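Local atomic coordinates of clan CA, family C40, NlpC/P60 superfamily cysteine peptidase (Trichomonas vaginalis, PDB entry 6BIO), a protein that probably acts as a cysteine-type peptidase of the NlpC/P60 family, a peptidoglycan hydrolase acquired laterally and directed against bacteria. Residues A[222-227]-A[269-274]. Residues are numbered along the deposited sequence; the frame is centred on the assembly and turned at random.
Sequences IITFRT and VSTIRR
T224 and T271 are joined twice: T224 N gives a nearly straight bond to T271 O at 2.9 Å, and T271 N returns one to the side-chain hydroxyl T224 OG1 at 3.1 Å. That second bond depends on T224 chi1 of 60°, which sets OG1 between the backbone N and the carbonyl carbon. T224 O is thereby left for S270 N, 2.8 Å away and well above the carbonyl plane. S270 and T271 lie opposite the single residue T224, a beta bulge; psi of -70° at S270 breaks the extended path. Beyond it, I222 and R273 form a regular antiparallel hydrogen-bonded pair.

One tight side is apolar. V269 CG2 rests against both I223 CG2 (3.8 Å) and F225 CE1 (3.7 Å), which also touch each other, while F247 and Y265 pack around that same ring.

The other face holds a compact polar knot. D205 OD1 takes up the hydroxyls of T224, S270 and T271, and R273 NE reaches T271 OG1 at 3.1 Å while R273 NH1 is held by G208 O. The loose part is the loop end, where R226 and S270 are partly exposed: R226 NH1 stays 3.8 Å from V269 O and meets S270 OG through a water.

Strand 222-225 thus sits between 269-274 and 237-243, a bulged antiparallel pairing within the central beta-sheet of the papain-like NlpC/P60 fold.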
loop_
_atom_site.group_PDB
_atom_site.type_symbol
_atom_site.label_atom_id
_atom_site.label_comp_id
_atom_site.label_asym_id
_atom_site.label_seq_id
_atom_site.Cartn_x
_atom_site.Cartn_y
_atom_site.Cartn_z
ATOM N N ILE A 222 11.681 7.752 -3.002
ATOM C CA ILE A 222 12.495 6.770 -3.715
ATOM C C ILE A 222 13.457 7.492 -4.642
ATOM O O ILE A 222 13.229 8.627 -5.057
ATOM C CB ILE A 222 11.689 5.692 -4.454
ATOM C CG1 ILE A 222 10.929 6.244 -5.643
ATOM C CG2 ILE A 222 10.774 4.947 -3.438
ATOM C CD1 ILE A 222 10.324 5.188 -6.499
ATOM N N ILE A 223 14.606 6.859 -4.854
ATOM C CA ILE A 223 15.668 7.364 -5.713
ATOM C C ILE A 223 15.949 6.297 -6.748
ATOM O O ILE A 223 16.276 5.165 -6.386
ATOM C CB ILE A 223 16.947 7.625 -4.911
ATOM C CG1 ILE A 223 16.696 8.414 -3.623
ATOM C CG2 ILE A 223 17.958 8.318 -5.782
ATOM C CD1 ILE A 223 17.768 8.120 -2.566
ATOM N N THR A 224 15.795 6.634 -8.034
ATOM C CA THR A 224 16.145 5.695 -9.091
ATOM C C THR A 224 17.534 6.017 -9.627
ATOM O O THR A 224 18.014 7.154 -9.522
ATOM C CB THR A 224 15.112 5.725 -10.211
ATOM O OG1 THR A 224 15.062 7.044 -10.750
ATOM C CG2 THR A 224 13.746 5.299 -9.670
ATOM N N PHE A 225 18.194 4.996 -10.176
ATOM C CA PHE A 225 19.575 5.087 -10.607
ATOM C C PHE A 225 19.760 4.359 -11.934
ATOM O O PHE A 225 19.055 3.399 -12.265
ATOM C CB PHE A 225 20.534 4.445 -9.592
ATOM C CG PHE A 225 20.452 5.002 -8.166
ATOM C CD1 PHE A 225 21.237 6.090 -7.791
ATOM C CD2 PHE A 225 19.615 4.436 -7.202
ATOM C CE1 PHE A 225 21.204 6.577 -6.471
ATOM C CE2 PHE A 225 19.604 4.913 -5.918
ATOM C CZ PHE A 225 20.385 5.977 -5.551
ATOM N N ARG A 226 20.800 4.805 -12.660
ATOM C CA ARG A 226 21.256 4.148 -13.877
ATOM C C ARG A 226 22.560 3.446 -13.544
ATOM O O ARG A 226 23.587 4.099 -13.345
ATOM C CB ARG A 226 21.420 5.176 -15.012
ATOM C CG ARG A 226 20.151 5.971 -15.233
ATOM C CD ARG A 226 20.159 6.679 -16.588
ATOM N NE ARG A 226 21.257 7.633 -16.629
ATOM C CZ ARG A 226 21.255 8.856 -16.136
ATOM N NH1 ARG A 226 20.148 9.406 -15.656
ATOM N NH2 ARG A 226 22.379 9.582 -16.186
ATOM N N THR A 227 22.515 2.116 -13.441
ATOM C CA THR A 227 23.657 1.348 -12.940
ATOM C C THR A 227 24.273 0.406 -13.952
ATOM O O THR A 227 25.226 -0.291 -13.592
ATOM C CB THR A 227 23.316 0.539 -11.663
ATOM O OG1 THR A 227 22.474 -0.564 -11.996
ATOM C CG2 THR A 227 22.652 1.406 -10.596
ATOM N N VAL A 269 21.948 9.279 -10.187
ATOM C CA VAL A 269 20.520 9.363 -9.938
ATOM C C VAL A 269 19.808 9.703 -11.237
ATOM O O VAL A 269 20.258 10.555 -12.011
ATOM C CB VAL A 269 20.246 10.468 -8.912
ATOM C CG1 VAL A 269 18.751 10.699 -8.815
ATOM C CG2 VAL A 269 20.814 10.083 -7.556
ATOM N N SER A 270 18.643 9.090 -11.433
ATOM C CA SER A 270 17.710 9.481 -12.504
ATOM C C SER A 270 16.693 10.465 -11.946
ATOM O O SER A 270 16.721 11.641 -12.292
ATOM C CB SER A 270 17.033 8.260 -13.100
ATOM O OG SER A 270 16.065 8.649 -14.013
ATOM N N THR A 271 15.788 10.008 -11.076
ATOM C CA THR A 271 14.869 10.923 -10.409
ATOM C C THR A 271 14.691 10.539 -8.950
ATOM O O THR A 271 14.964 9.411 -8.529
ATOM C CB THR A 271 13.464 11.031 -11.097
ATOM O OG1 THR A 271 12.737 9.825 -10.976
ATOM C CG2 THR A 271 13.563 11.463 -12.565
ATOM N N ILE A 272 14.230 11.517 -8.186
ATOM C CA ILE A 272 13.738 11.349 -6.818
ATOM C C ILE A 272 12.232 11.534 -6.875
ATOM O O ILE A 272 11.743 12.560 -7.369
ATOM C CB ILE A 272 14.385 12.372 -5.869
ATOM C CG1 ILE A 272 15.931 12.249 -5.910
ATOM C CG2 ILE A 272 13.826 12.169 -4.452
ATOM C CD1 ILE A 272 16.617 13.407 -5.248
ATOM N N ARG A 273 11.490 10.538 -6.370
ATOM C CA ARG A 273 10.046 10.519 -6.519
ATOM C C ARG A 273 9.382 10.320 -5.162
ATOM O O ARG A 273 9.786 9.444 -4.373
ATOM C CB ARG A 273 9.595 9.385 -7.443
ATOM C CG ARG A 273 10.051 9.504 -8.878
ATOM C CD ARG A 273 9.501 10.717 -9.548
ATOM N NE ARG A 273 9.770 10.711 -10.981
ATOM C CZ ARG A 273 9.050 11.358 -11.886
ATOM N NH1 ARG A 273 7.959 12.012 -11.533
ATOM N NH2 ARG A 273 9.417 11.302 -13.176
ATOM N N ARG A 274 8.345 11.111 -4.916
ATOM C CA ARG A 274 7.617 11.128 -3.647
ATOM C C ARG A 274 6.211 10.589 -3.905
ATOM O O ARG A 274 5.382 11.244 -4.553
ATOM C CB ARG A 274 7.583 12.549 -3.091
ATOM C CG ARG A 274 6.775 12.665 -1.808
ATOM C CD ARG A 274 7.024 13.984 -1.091
ATOM N NE ARG A 274 8.451 14.128 -0.792
ATOM C CZ ARG A 274 9.067 15.265 -0.506
ATOM N NH1 ARG A 274 8.393 16.411 -0.404
ATOM N NH2 ARG A 274 10.383 15.259 -0.301
HETATM O O HOH W 1 17.324 8.730 -16.398
#